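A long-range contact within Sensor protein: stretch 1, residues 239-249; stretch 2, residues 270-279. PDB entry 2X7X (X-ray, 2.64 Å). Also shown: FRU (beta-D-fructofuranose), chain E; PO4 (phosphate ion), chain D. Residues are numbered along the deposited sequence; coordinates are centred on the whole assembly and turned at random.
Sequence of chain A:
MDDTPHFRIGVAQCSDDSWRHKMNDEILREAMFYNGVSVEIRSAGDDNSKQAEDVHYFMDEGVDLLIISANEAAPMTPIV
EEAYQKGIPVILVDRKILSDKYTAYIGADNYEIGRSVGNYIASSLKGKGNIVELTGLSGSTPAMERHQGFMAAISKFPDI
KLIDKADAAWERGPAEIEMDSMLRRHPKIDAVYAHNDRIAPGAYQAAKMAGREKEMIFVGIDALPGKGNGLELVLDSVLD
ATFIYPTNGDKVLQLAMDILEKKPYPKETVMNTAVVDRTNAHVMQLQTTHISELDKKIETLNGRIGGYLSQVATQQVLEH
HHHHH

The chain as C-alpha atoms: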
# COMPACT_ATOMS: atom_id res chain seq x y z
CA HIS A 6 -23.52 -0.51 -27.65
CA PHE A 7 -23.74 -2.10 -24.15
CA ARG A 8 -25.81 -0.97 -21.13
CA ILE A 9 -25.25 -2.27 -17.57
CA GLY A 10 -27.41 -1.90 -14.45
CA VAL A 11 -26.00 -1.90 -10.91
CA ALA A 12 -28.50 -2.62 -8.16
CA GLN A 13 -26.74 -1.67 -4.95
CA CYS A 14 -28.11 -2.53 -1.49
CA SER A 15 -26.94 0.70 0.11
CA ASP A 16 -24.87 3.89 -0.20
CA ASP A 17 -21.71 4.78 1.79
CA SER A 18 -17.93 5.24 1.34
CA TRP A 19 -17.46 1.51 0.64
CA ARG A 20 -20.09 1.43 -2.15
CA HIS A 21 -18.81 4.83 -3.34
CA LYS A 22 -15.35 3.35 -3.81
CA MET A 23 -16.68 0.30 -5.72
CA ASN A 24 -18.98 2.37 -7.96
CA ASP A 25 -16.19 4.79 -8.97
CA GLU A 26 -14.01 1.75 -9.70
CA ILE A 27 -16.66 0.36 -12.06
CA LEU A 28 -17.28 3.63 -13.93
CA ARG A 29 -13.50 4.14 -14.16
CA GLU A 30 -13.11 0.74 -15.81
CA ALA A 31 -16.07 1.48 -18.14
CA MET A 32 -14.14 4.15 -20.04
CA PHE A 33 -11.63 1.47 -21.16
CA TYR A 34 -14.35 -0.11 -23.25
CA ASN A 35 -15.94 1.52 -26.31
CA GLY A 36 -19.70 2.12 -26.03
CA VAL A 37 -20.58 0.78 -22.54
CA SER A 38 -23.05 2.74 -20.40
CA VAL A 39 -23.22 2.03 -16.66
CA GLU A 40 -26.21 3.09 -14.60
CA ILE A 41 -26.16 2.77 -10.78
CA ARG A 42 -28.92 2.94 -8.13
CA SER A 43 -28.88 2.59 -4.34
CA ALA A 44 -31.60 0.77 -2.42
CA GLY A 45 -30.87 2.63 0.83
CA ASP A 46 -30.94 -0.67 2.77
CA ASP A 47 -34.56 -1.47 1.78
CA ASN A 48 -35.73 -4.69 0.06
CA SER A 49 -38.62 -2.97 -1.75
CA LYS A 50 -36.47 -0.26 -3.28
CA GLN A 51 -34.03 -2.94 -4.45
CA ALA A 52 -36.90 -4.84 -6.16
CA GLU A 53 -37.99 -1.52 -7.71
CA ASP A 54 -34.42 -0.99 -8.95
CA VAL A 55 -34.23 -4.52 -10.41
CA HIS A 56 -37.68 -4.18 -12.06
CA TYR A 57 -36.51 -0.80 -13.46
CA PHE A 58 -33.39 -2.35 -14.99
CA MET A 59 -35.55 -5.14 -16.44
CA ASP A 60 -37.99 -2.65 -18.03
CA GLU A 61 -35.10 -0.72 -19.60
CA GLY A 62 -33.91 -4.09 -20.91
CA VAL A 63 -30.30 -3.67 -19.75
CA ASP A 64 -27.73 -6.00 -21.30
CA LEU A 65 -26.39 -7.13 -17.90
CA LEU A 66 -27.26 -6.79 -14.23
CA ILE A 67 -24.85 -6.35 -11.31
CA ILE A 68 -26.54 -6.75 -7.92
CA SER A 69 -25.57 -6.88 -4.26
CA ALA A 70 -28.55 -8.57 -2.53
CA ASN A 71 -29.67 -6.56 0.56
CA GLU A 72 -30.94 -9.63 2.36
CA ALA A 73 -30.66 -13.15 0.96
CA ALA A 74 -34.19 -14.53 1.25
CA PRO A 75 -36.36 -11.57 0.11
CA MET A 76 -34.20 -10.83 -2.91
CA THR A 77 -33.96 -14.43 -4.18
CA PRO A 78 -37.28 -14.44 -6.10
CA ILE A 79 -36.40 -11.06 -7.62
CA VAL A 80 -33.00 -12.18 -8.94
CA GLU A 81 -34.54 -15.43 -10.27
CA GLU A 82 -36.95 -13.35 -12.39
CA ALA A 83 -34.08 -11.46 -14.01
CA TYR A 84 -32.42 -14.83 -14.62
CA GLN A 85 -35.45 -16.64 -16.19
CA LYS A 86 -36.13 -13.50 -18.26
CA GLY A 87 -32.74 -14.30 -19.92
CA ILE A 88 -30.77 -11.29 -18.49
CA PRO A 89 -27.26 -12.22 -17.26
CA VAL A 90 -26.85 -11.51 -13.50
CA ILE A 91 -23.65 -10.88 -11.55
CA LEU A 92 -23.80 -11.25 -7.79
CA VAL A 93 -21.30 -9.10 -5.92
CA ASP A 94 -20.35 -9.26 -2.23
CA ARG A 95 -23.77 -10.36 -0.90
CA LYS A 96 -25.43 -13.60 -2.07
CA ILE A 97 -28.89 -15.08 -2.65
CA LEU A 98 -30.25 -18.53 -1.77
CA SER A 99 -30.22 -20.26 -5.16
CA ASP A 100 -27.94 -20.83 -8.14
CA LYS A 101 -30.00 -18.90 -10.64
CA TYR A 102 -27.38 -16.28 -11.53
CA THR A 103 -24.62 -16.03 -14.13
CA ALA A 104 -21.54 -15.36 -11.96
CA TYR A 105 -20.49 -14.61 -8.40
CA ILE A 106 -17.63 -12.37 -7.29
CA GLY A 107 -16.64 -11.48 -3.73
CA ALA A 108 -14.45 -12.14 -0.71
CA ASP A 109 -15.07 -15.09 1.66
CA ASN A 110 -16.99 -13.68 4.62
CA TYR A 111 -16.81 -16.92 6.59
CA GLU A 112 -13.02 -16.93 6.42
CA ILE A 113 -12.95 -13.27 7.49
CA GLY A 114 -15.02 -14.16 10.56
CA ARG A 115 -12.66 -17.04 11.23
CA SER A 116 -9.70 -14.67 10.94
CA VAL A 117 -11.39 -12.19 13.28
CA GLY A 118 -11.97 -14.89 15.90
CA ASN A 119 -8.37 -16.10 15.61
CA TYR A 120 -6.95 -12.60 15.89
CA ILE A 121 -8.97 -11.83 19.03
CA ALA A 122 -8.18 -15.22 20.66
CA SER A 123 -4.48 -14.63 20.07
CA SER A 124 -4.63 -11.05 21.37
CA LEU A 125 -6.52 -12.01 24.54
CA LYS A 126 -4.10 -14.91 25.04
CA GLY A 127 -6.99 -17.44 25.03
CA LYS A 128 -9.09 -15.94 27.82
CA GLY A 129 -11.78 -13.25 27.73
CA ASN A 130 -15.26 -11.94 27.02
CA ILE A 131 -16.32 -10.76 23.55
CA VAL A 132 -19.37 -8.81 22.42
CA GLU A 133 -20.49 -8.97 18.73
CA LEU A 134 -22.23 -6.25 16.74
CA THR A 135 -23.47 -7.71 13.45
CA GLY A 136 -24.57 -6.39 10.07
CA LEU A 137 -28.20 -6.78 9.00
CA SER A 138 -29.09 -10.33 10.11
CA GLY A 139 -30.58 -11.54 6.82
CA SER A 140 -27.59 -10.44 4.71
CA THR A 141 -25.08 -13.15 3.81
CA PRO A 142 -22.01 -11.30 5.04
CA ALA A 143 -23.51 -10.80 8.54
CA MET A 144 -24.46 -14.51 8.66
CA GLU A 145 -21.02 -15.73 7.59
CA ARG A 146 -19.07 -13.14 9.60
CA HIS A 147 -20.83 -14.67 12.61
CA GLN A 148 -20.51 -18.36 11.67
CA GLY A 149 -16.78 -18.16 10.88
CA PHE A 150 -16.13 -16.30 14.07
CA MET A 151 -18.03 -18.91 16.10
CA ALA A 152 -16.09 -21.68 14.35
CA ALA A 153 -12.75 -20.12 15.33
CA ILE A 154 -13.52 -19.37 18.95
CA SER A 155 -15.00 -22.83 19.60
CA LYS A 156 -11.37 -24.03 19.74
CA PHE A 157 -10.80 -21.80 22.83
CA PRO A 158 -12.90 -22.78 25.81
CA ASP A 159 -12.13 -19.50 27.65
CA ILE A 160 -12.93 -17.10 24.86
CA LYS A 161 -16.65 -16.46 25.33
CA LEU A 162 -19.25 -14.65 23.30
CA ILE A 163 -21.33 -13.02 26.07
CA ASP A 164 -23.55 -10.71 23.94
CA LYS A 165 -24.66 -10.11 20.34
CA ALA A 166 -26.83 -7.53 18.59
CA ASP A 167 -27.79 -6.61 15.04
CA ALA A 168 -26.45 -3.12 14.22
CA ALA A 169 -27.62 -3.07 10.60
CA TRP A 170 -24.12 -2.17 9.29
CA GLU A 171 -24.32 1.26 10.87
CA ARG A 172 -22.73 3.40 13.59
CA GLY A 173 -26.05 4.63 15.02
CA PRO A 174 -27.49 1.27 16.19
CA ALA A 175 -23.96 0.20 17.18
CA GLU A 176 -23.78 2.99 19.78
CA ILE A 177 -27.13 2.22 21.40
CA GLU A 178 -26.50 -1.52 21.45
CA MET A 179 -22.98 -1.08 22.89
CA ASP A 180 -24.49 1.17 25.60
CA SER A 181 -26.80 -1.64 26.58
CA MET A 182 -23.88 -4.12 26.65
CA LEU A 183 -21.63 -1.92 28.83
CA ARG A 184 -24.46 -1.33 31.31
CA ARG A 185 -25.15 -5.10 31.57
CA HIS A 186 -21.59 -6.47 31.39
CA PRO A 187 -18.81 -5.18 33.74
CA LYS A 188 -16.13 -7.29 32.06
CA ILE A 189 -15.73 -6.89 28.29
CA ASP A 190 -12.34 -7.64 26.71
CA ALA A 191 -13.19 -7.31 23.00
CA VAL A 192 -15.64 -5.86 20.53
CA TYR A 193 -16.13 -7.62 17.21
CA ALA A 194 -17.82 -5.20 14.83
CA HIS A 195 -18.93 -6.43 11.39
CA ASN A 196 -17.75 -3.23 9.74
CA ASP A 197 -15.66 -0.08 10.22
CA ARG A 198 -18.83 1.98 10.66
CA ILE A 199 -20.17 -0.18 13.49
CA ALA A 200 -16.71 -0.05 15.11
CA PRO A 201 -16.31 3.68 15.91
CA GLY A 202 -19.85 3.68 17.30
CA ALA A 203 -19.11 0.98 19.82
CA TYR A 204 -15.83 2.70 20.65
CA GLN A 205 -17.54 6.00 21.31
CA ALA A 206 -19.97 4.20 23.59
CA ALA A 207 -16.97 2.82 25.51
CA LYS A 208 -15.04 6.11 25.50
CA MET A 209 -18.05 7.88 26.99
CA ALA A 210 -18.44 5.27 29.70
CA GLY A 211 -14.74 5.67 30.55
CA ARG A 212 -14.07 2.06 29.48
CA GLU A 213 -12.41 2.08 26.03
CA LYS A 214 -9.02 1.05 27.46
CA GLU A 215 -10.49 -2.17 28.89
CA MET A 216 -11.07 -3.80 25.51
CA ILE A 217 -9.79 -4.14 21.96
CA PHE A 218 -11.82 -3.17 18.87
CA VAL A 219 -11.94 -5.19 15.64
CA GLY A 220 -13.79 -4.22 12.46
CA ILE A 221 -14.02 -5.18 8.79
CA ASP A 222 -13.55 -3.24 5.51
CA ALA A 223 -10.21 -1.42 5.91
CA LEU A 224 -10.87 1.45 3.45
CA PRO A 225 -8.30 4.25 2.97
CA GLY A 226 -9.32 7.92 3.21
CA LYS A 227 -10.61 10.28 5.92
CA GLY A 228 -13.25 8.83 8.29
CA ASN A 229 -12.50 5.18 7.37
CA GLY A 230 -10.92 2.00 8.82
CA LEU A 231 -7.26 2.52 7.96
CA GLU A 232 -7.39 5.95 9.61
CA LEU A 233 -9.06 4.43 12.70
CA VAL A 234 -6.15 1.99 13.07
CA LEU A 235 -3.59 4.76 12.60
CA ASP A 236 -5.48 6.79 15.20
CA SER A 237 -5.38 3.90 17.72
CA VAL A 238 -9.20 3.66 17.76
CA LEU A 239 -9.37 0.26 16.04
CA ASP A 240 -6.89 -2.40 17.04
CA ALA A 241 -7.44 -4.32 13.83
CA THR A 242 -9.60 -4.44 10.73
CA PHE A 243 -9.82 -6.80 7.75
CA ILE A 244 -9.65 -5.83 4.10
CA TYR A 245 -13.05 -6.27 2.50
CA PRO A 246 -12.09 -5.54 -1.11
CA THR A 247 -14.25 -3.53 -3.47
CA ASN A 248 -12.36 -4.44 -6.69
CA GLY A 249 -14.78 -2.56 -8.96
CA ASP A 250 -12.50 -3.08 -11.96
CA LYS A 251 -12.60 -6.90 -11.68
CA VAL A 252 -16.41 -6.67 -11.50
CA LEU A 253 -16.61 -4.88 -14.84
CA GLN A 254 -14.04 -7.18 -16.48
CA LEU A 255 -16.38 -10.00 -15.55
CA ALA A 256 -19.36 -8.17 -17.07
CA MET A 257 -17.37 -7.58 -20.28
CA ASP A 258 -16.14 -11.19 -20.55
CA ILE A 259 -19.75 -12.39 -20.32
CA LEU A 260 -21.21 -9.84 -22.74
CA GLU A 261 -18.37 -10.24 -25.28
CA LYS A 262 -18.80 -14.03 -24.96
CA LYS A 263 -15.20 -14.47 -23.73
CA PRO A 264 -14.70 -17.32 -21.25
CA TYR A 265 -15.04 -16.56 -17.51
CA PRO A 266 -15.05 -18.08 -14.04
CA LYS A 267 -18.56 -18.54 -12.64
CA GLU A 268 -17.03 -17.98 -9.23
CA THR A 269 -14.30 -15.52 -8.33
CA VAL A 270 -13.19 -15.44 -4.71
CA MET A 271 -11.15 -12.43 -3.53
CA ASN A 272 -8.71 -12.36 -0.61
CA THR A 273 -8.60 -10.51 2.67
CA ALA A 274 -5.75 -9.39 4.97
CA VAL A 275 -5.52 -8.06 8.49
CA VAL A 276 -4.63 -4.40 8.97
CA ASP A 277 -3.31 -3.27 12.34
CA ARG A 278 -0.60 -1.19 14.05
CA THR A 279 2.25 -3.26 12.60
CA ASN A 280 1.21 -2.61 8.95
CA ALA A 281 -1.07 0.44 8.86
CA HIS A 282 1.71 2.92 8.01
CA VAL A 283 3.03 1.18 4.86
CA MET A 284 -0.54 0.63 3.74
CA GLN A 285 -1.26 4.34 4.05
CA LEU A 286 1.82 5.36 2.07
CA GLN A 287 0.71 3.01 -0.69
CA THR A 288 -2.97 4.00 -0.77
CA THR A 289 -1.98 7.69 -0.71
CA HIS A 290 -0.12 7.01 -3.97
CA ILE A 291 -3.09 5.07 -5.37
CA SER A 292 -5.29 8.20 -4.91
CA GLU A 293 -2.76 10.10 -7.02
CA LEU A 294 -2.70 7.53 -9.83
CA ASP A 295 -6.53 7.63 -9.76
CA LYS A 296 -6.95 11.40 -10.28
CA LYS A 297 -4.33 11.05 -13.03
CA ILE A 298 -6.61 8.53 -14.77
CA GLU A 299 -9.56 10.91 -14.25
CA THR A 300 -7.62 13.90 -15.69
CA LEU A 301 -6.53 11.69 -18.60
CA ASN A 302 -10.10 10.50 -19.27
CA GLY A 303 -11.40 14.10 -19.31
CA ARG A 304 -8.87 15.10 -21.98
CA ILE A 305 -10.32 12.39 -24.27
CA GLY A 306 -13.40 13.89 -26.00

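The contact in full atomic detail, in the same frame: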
# COMPACT_ATOMS: atom_id res chain seq x y z
N LEU A 239 -9.19 1.66 16.36
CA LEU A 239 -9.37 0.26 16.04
C LEU A 239 -8.05 -0.46 16.25
O LEU A 239 -6.99 0.02 15.83
CB LEU A 239 -9.76 0.13 14.57
CG LEU A 239 -11.22 0.14 14.15
CD1 LEU A 239 -11.26 0.11 12.63
CD2 LEU A 239 -11.92 -1.07 14.72
N ASP A 240 -8.10 -1.63 16.89
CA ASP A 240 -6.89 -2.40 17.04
C ASP A 240 -6.57 -3.17 15.79
O ASP A 240 -5.41 -3.36 15.47
CB ASP A 240 -6.99 -3.32 18.23
CG ASP A 240 -7.14 -2.57 19.52
OD1 ASP A 240 -6.13 -2.40 20.23
OD2 ASP A 240 -8.28 -2.12 19.80
N ALA A 241 -7.61 -3.58 15.07
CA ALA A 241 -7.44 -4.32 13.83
C ALA A 241 -8.68 -4.19 12.97
O ALA A 241 -9.79 -3.96 13.46
CB ALA A 241 -7.14 -5.81 14.11
N THR A 242 -8.49 -4.32 11.66
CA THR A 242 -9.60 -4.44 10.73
C THR A 242 -9.17 -5.28 9.53
O THR A 242 -7.98 -5.41 9.26
CB THR A 242 -10.18 -3.07 10.32
OG1 THR A 242 -11.34 -3.27 9.51
CG2 THR A 242 -9.13 -2.22 9.58
N PHE A 243 -10.13 -5.88 8.85
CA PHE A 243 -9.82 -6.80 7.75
C PHE A 243 -10.24 -6.21 6.43
O PHE A 243 -11.31 -5.60 6.33
CB PHE A 243 -10.46 -8.16 7.98
CG PHE A 243 -9.77 -8.96 9.03
CD1 PHE A 243 -8.80 -9.89 8.68
CD2 PHE A 243 -10.03 -8.71 10.38
CE1 PHE A 243 -8.14 -10.61 9.67
CE2 PHE A 243 -9.38 -9.40 11.37
CZ PHE A 243 -8.43 -10.36 11.03
N ILE A 244 -9.38 -6.35 5.43
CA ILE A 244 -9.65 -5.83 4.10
C ILE A 244 -10.87 -6.53 3.53
O ILE A 244 -10.87 -7.74 3.36
CB ILE A 244 -8.45 -6.02 3.15
CG1 ILE A 244 -7.32 -5.06 3.55
CG2 ILE A 244 -8.87 -5.83 1.68
CD1 ILE A 244 -6.13 -5.06 2.61
N TYR A 245 -11.92 -5.76 3.27
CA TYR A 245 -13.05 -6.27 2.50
C TYR A 245 -13.03 -5.56 1.15
O TYR A 245 -13.50 -4.41 1.04
CB TYR A 245 -14.38 -6.08 3.23
CG TYR A 245 -15.51 -6.88 2.60
CD1 TYR A 245 -15.41 -8.27 2.45
CD2 TYR A 245 -16.66 -6.25 2.14
CE1 TYR A 245 -16.43 -9.02 1.87
CE2 TYR A 245 -17.69 -6.99 1.56
CZ TYR A 245 -17.57 -8.38 1.43
OH TYR A 245 -18.58 -9.13 0.86
N PRO A 246 -12.47 -6.23 0.14
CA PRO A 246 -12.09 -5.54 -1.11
C PRO A 246 -13.27 -5.23 -2.00
O PRO A 246 -14.20 -6.03 -2.15
CB PRO A 246 -11.14 -6.53 -1.79
CG PRO A 246 -11.56 -7.89 -1.27
CD PRO A 246 -12.12 -7.66 0.13
N THR A 247 -13.22 -4.03 -2.58
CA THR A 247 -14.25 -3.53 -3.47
C THR A 247 -14.03 -4.07 -4.89
O THR A 247 -14.95 -4.60 -5.50
CB THR A 247 -14.28 -2.00 -3.48
OG1 THR A 247 -12.97 -1.50 -3.76
CG2 THR A 247 -14.71 -1.45 -2.13
N ASN A 248 -12.79 -3.94 -5.38
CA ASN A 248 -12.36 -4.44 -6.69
C ASN A 248 -13.35 -4.20 -7.84
O ASN A 248 -13.66 -5.10 -8.62
CB ASN A 248 -11.95 -5.92 -6.59
CG ASN A 248 -10.55 -6.11 -5.98
OD1 ASN A 248 -9.69 -5.22 -6.04
ND2 ASN A 248 -10.32 -7.28 -5.40
N GLY A 249 -13.82 -2.96 -7.93
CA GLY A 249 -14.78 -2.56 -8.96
C GLY A 249 -14.35 -2.89 -10.38
O GLY A 249 -15.19 -3.28 -11.20
N VAL A 270 -13.37 -15.75 -6.12
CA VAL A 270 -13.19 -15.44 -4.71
C VAL A 270 -11.97 -14.53 -4.51
O VAL A 270 -10.87 -14.83 -4.97
CB VAL A 270 -13.08 -16.73 -3.85
CG1 VAL A 270 -12.13 -17.74 -4.49
CG2 VAL A 270 -12.63 -16.39 -2.42
N MET A 271 -12.20 -13.41 -3.83
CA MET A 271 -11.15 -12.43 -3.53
C MET A 271 -10.60 -12.60 -2.11
O MET A 271 -11.27 -13.14 -1.23
CB MET A 271 -11.67 -11.01 -3.74
CG MET A 271 -12.36 -10.82 -5.08
SD MET A 271 -12.87 -9.12 -5.45
CE MET A 271 -14.39 -8.89 -4.50
N ASN A 272 -9.38 -12.13 -1.88
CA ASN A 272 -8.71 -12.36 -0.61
C ASN A 272 -8.86 -11.21 0.36
O ASN A 272 -9.14 -10.07 -0.03
CB ASN A 272 -7.22 -12.66 -0.82
CG ASN A 272 -6.99 -13.80 -1.80
OD1 ASN A 272 -7.48 -14.92 -1.60
ND2 ASN A 272 -6.26 -13.51 -2.87
N THR A 273 -8.67 -11.52 1.64
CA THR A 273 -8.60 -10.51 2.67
C THR A 273 -7.17 -10.43 3.25
O THR A 273 -6.29 -11.21 2.87
CB THR A 273 -9.65 -10.79 3.78
OG1 THR A 273 -9.63 -9.74 4.75
CG2 THR A 273 -9.40 -12.13 4.46
N ALA A 274 -6.96 -9.46 4.14
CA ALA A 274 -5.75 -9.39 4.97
C ALA A 274 -6.08 -8.56 6.19
O ALA A 274 -6.94 -7.68 6.15
CB ALA A 274 -4.59 -8.77 4.21
N VAL A 275 -5.39 -8.85 7.29
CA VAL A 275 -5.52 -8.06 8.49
C VAL A 275 -4.73 -6.76 8.34
O VAL A 275 -3.65 -6.73 7.72
CB VAL A 275 -5.06 -8.86 9.74
CG1 VAL A 275 -3.53 -8.96 9.81
CG2 VAL A 275 -5.63 -8.25 11.01
N VAL A 276 -5.28 -5.68 8.89
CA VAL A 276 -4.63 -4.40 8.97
C VAL A 276 -4.62 -3.96 10.41
O VAL A 276 -5.68 -3.85 11.03
CB VAL A 276 -5.36 -3.34 8.14
CG1 VAL A 276 -4.74 -1.95 8.33
CG2 VAL A 276 -5.39 -3.73 6.66
N ASP A 277 -3.45 -3.67 10.95
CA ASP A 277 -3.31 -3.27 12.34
C ASP A 277 -2.09 -2.38 12.52
O ASP A 277 -1.48 -1.96 11.52
CB ASP A 277 -3.26 -4.50 13.25
CG ASP A 277 -2.16 -5.47 12.87
OD1 ASP A 277 -1.23 -5.11 12.13
OD2 ASP A 277 -2.21 -6.63 13.33
N ARG A 278 -1.73 -2.09 13.77
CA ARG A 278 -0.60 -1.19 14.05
C ARG A 278 0.69 -1.54 13.31
O ARG A 278 1.35 -0.67 12.79
CB ARG A 278 -0.36 -1.03 15.56
CG ARG A 278 -1.15 0.17 16.17
CD ARG A 278 -1.30 0.15 17.73
N THR A 279 1.01 -2.83 13.22
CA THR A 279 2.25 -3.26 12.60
C THR A 279 2.33 -2.94 11.09
O THR A 279 3.44 -2.77 10.56
CB THR A 279 2.56 -4.78 12.87
OG1 THR A 279 1.94 -5.59 11.87
CG2 THR A 279 2.04 -5.22 14.26
C1 FRU E . -20.95 -1.55 2.53
C2 FRU E . -21.00 -2.54 3.68
C3 FRU E . -19.62 -2.82 4.27
C4 FRU E . -19.69 -4.31 4.56
C5 FRU E . -20.48 -4.81 3.36
C6 FRU E . -21.21 -6.14 3.56
O1 FRU E . -22.26 -1.06 2.27
O2 FRU E . -21.92 -2.05 4.67
O3 FRU E . -19.32 -2.01 5.41
O4 FRU E . -18.40 -4.92 4.69
O5 FRU E . -21.47 -3.79 3.18
O6 FRU E . -21.80 -6.55 2.32
P PO4 D . -2.82 -11.77 6.55
O1 PO4 D . -2.70 -13.24 6.85
O2 PO4 D . -1.56 -11.06 6.98
O3 PO4 D . -2.99 -11.57 5.07
O4 PO4 D . -4.02 -11.21 7.27
O HOH W 1 -3.04 -2.73 16.32

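Two segments distant in sequence can be joined by a short antiparallel ladder and then, where the ladder stops, by side chains that take over the work of the backbone. The contact between residues 239-249 and 270-279 of this sensor protein is a compact example. Strand 241-244 runs against strand 275-277 with an angle of 146° between their N-to-C directions, so the pairing is antiparallel but noticeably splayed, and the axes approach to 4.6 Å.

The register is centred on Thr242 and Val276, a hydrogen-bonded pair in which each residue both gives and receives. Thr242 N donates to Val276 O at 2.9 Å, and Val276 N donates to Thr242 O at 2.7 Å. One step along, Phe243 faces Val275 as a non-hydrogen-bonded pair, and the CA atoms of these two residues draw in to 4.5 Å, against 5.3 Å for Thr242 and Val276. This alternation of wide and narrow pairs is typical of antiparallel sheets. The next bond, from Ile244 N to Ala274 O, is 2.9 Å long and nearly linear at 172°. Carbonyl oxygens also lie close to alpha carbons, with Ala241 CA 3.3 Å from Val276 O and Phe243 CA 3.4 Å from Ala274 O; both are CA-H...O contacts that supplement the conventional bonds.

Beyond Ile244 N the pattern changes. The carbonyl of Ile244 is met by a side chain: Thr273 OG1 donates to Ile244 O at 2.7 Å, a hydroxyl standing in for a backbone amide. At the other end a water bridges the two segments, donating to Asp240 O at 2.6 Å and accepting from Arg278 N at 2.9 Å.

The side chains sort themselves by the alternation of the strands. Phe243 and Val275 share one face of the sheet, where Val275 CG2 lies 3.9 Å from the centroid of the Phe243 ring and 26° off its normal, a CH-pi contact over the ring face. The same methyl group, Val275 CG2, is 4.2 Å from Ala241 CB, so one branch of the valine touches two neighbours on that face. Thr273 OG1 lies at the edge of the phenyl ring, near its plane. Thr242 and Val276 direct their side chains to the other face, with Thr242 CG2 4.2 Å from Val276 CB. Ile244, which points toward the second stretch, packs its CG1 3.9 Å from Val276 CG2 and its CD1 4.3 Å from Ala274 CB.

Past the ladder, Met271 extends toward the first stretch and is heavily covered by it. Its CB is 4.0 Å from Pro246 CG, while further out Met271 CE comes within 3.7 Å of Pro246 O. Asn248 ND2 donates to Met271 SD at 3.1 Å; the angle of 167° is favourable, yet thioether sulfur is a poor acceptor and the bond is weak. The long side chain thus carries the contact beyond the reach of backbone pairing.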